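CELL WALL surface anchor family protein (Streptococcus pneumoniae, PDB 3ZGH) binds keratin 10 through its basic, MSCRAMM-type binding-region domain and so probably promotes adhesion of the pneumococcus to host cells. Local coordinates at residues Phe172-Ala177 with Asn185-Gly190. Numbering follows the deposited sequence.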
loop_
_atom_site.group_PDB
_atom_site.type_symbol
_atom_site.label_atom_id
_atom_site.label_comp_id
_atom_site.label_asym_id
_atom_site.label_seq_id
_atom_site.Cartn_x
_atom_site.Cartn_y
_atom_site.Cartn_z
ATOM N N PHE A 172 7.977 5.714 0.255
ATOM C CA PHE A 172 6.728 5.141 0.721
ATOM C C PHE A 172 7.044 4.140 1.847
ATOM O O PHE A 172 7.959 3.317 1.713
ATOM C CB PHE A 172 5.992 4.455 -0.434
ATOM C CG PHE A 172 4.749 3.737 -0.004
ATOM C CD1 PHE A 172 3.560 4.435 0.167
ATOM C CD2 PHE A 172 4.778 2.375 0.270
ATOM C CE1 PHE A 172 2.429 3.802 0.590
ATOM C CE2 PHE A 172 3.629 1.730 0.685
ATOM C CZ PHE A 172 2.453 2.446 0.852
ATOM N N THR A 173 6.286 4.228 2.943
ATOM C CA THR A 173 6.467 3.354 4.096
ATOM C C THR A 173 5.221 2.477 4.278
ATOM O O THR A 173 4.129 2.970 4.588
ATOM C CB THR A 173 6.711 4.170 5.379
ATOM O OG1 THR A 173 7.833 5.035 5.181
ATOM C CG2 THR A 173 6.989 3.241 6.583
ATOM N N PRO A 174 5.364 1.174 4.052
ATOM C CA PRO A 174 4.201 0.285 4.189
ATOM C C PRO A 174 3.757 0.135 5.628
ATOM O O PRO A 174 4.540 0.337 6.552
ATOM C CB PRO A 174 4.711 -1.054 3.637
ATOM C CG PRO A 174 6.178 -1.004 3.873
ATOM C CD PRO A 174 6.576 0.446 3.640
ATOM N N TYR A 175 2.504 -0.244 5.802
ATOM C CA TYR A 175 1.920 -0.347 7.112
ATOM C C TYR A 175 0.834 -1.419 7.078
ATOM O O TYR A 175 0.058 -1.504 6.136
ATOM C CB TYR A 175 1.324 0.999 7.517
ATOM C CG TYR A 175 0.638 0.982 8.876
ATOM C CD1 TYR A 175 1.308 1.352 10.032
ATOM C CD2 TYR A 175 -0.681 0.584 8.989
ATOM C CE1 TYR A 175 0.648 1.323 11.293
ATOM C CE2 TYR A 175 -1.334 0.554 10.213
ATOM C CZ TYR A 175 -0.675 0.919 11.358
ATOM O OH TYR A 175 -1.381 0.878 12.555
ATOM N N ALA A 176 0.781 -2.234 8.118
ATOM C CA ALA A 176 -0.330 -3.140 8.312
ATOM C C ALA A 176 -0.432 -3.346 9.801
ATOM O O ALA A 176 0.580 -3.465 10.481
ATOM C CB ALA A 176 -0.076 -4.448 7.600
ATOM N N ALA A 177 -1.650 -3.337 10.327
ATOM C CA ALA A 177 -1.850 -3.548 11.744
ATOM C C ALA A 177 -3.233 -4.133 11.974
ATOM O O ALA A 177 -4.164 -3.854 11.213
ATOM C CB ALA A 177 -1.720 -2.238 12.492
ATOM N N ASN A 185 2.924 -1.826 13.781
ATOM C CA ASN A 185 3.043 -2.043 12.346
ATOM C C ASN A 185 3.741 -3.369 12.092
ATOM O O ASN A 185 4.889 -3.562 12.512
ATOM C CB ASN A 185 3.847 -0.900 11.722
ATOM C CG ASN A 185 3.986 -1.033 10.240
ATOM O OD1 ASN A 185 3.474 -1.977 9.627
ATOM N ND2 ASN A 185 4.664 -0.064 9.630
ATOM N N TYR A 186 3.061 -4.267 11.393
ATOM C CA TYR A 186 3.598 -5.587 11.065
ATOM C C TYR A 186 4.852 -5.551 10.140
ATOM O O TYR A 186 5.625 -6.502 10.118
ATOM C CB TYR A 186 2.503 -6.418 10.405
ATOM C CG TYR A 186 1.377 -6.854 11.355
ATOM C CD1 TYR A 186 1.560 -6.875 12.728
ATOM C CD2 TYR A 186 0.132 -7.245 10.856
ATOM C CE1 TYR A 186 0.558 -7.290 13.575
ATOM C CE2 TYR A 186 -0.875 -7.674 11.696
ATOM C CZ TYR A 186 -0.668 -7.690 13.048
ATOM O OH TYR A 186 -1.679 -8.112 13.907
ATOM N N PHE A 187 5.020 -4.465 9.383
ATOM C CA PHE A 187 6.219 -4.263 8.561
ATOM C C PHE A 187 7.342 -3.539 9.313
ATOM O O PHE A 187 8.395 -3.248 8.733
ATOM C CB PHE A 187 5.858 -3.455 7.316
ATOM C CG PHE A 187 4.877 -4.134 6.441
ATOM C CD1 PHE A 187 5.222 -5.316 5.783
ATOM C CD2 PHE A 187 3.602 -3.610 6.272
ATOM C CE1 PHE A 187 4.306 -5.969 4.967
ATOM C CE2 PHE A 187 2.691 -4.239 5.447
ATOM C CZ PHE A 187 3.025 -5.430 4.805
ATOM N N ASN A 188 7.068 -3.187 10.562
ATOM C CA ASN A 188 8.018 -2.528 11.473
ATOM C C ASN A 188 8.953 -1.485 10.870
ATOM O O ASN A 188 10.169 -1.538 11.104
ATOM C CB ASN A 188 8.865 -3.567 12.199
ATOM C CG ASN A 188 9.502 -3.005 13.472
ATOM O OD1 ASN A 188 9.184 -1.888 13.895
ATOM N ND2 ASN A 188 10.403 -3.780 14.083
ATOM N N GLY A 189 8.381 -0.539 10.118
ATOM C CA GLY A 189 9.114 0.560 9.500
ATOM C C GLY A 189 10.256 0.180 8.565
ATOM O O GLY A 189 10.986 1.059 8.102
ATOM N N GLY A 190 10.394 -1.111 8.258
ATOM C CA GLY A 190 11.594 -1.636 7.610
ATOM C C GLY A 190 11.725 -1.479 6.101
ATOM O O GLY A 190 12.548 -0.700 5.616
#
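An Asx turn at Asn185, at the start of a type I beta turn from Asn185 to Asn188, joins this loop to the extended chain 172-177. The Asn185 amide lies against the backbone of Pro174 to Ala176. CG is anti to the backbone N (chi1 -179°), which carries the amide along that chain. Asn185 ND2 donates to Pro174 O at 3.1 Å, in the carbonyl plane and on a lone pair. Asn185 OD1 takes Ala176 N at 3.1 Å. Asn185 OD1 also takes Phe187 N at 2.9 Å, and that bond closes the Asx turn. Ala176 N and Phe187 N approach from opposite faces of the amide plane, neither on a lone pair. Together with the ND2 bond they fix the rotation of the amide. A third bond across the contact is pure backbone: Tyr186 N reaches Ala176 O at 2.8 Å and is almost straight (175°). The Tyr175 ring lies obliquely against the Asn185 amide, with Tyr175 CD1 3.6 Å from Asn185 CG and the two planes tilted by 40°. Phe187 supplies the apolar part of the contact. Phe187 CE2 is 3.5 Å from Ala176 CB, and Pro174 CB makes an off-centre CH-pi contact 4.3 Å from the Phe187 ring centroid. Tyr47 packs edge-to-face with Phe187, and Val64 also touches it, which sets the Phe187 side chain against strands 43-53 and 57-65. Tyr186 OH is hydrogen-bonded to Tyr84 OH. The contact is a mostly buried loop-to-loop packing in this MSCRAMM domain, built on an Asx turn whose asparagine also bonds the neighbouring extended chain through both amide atoms.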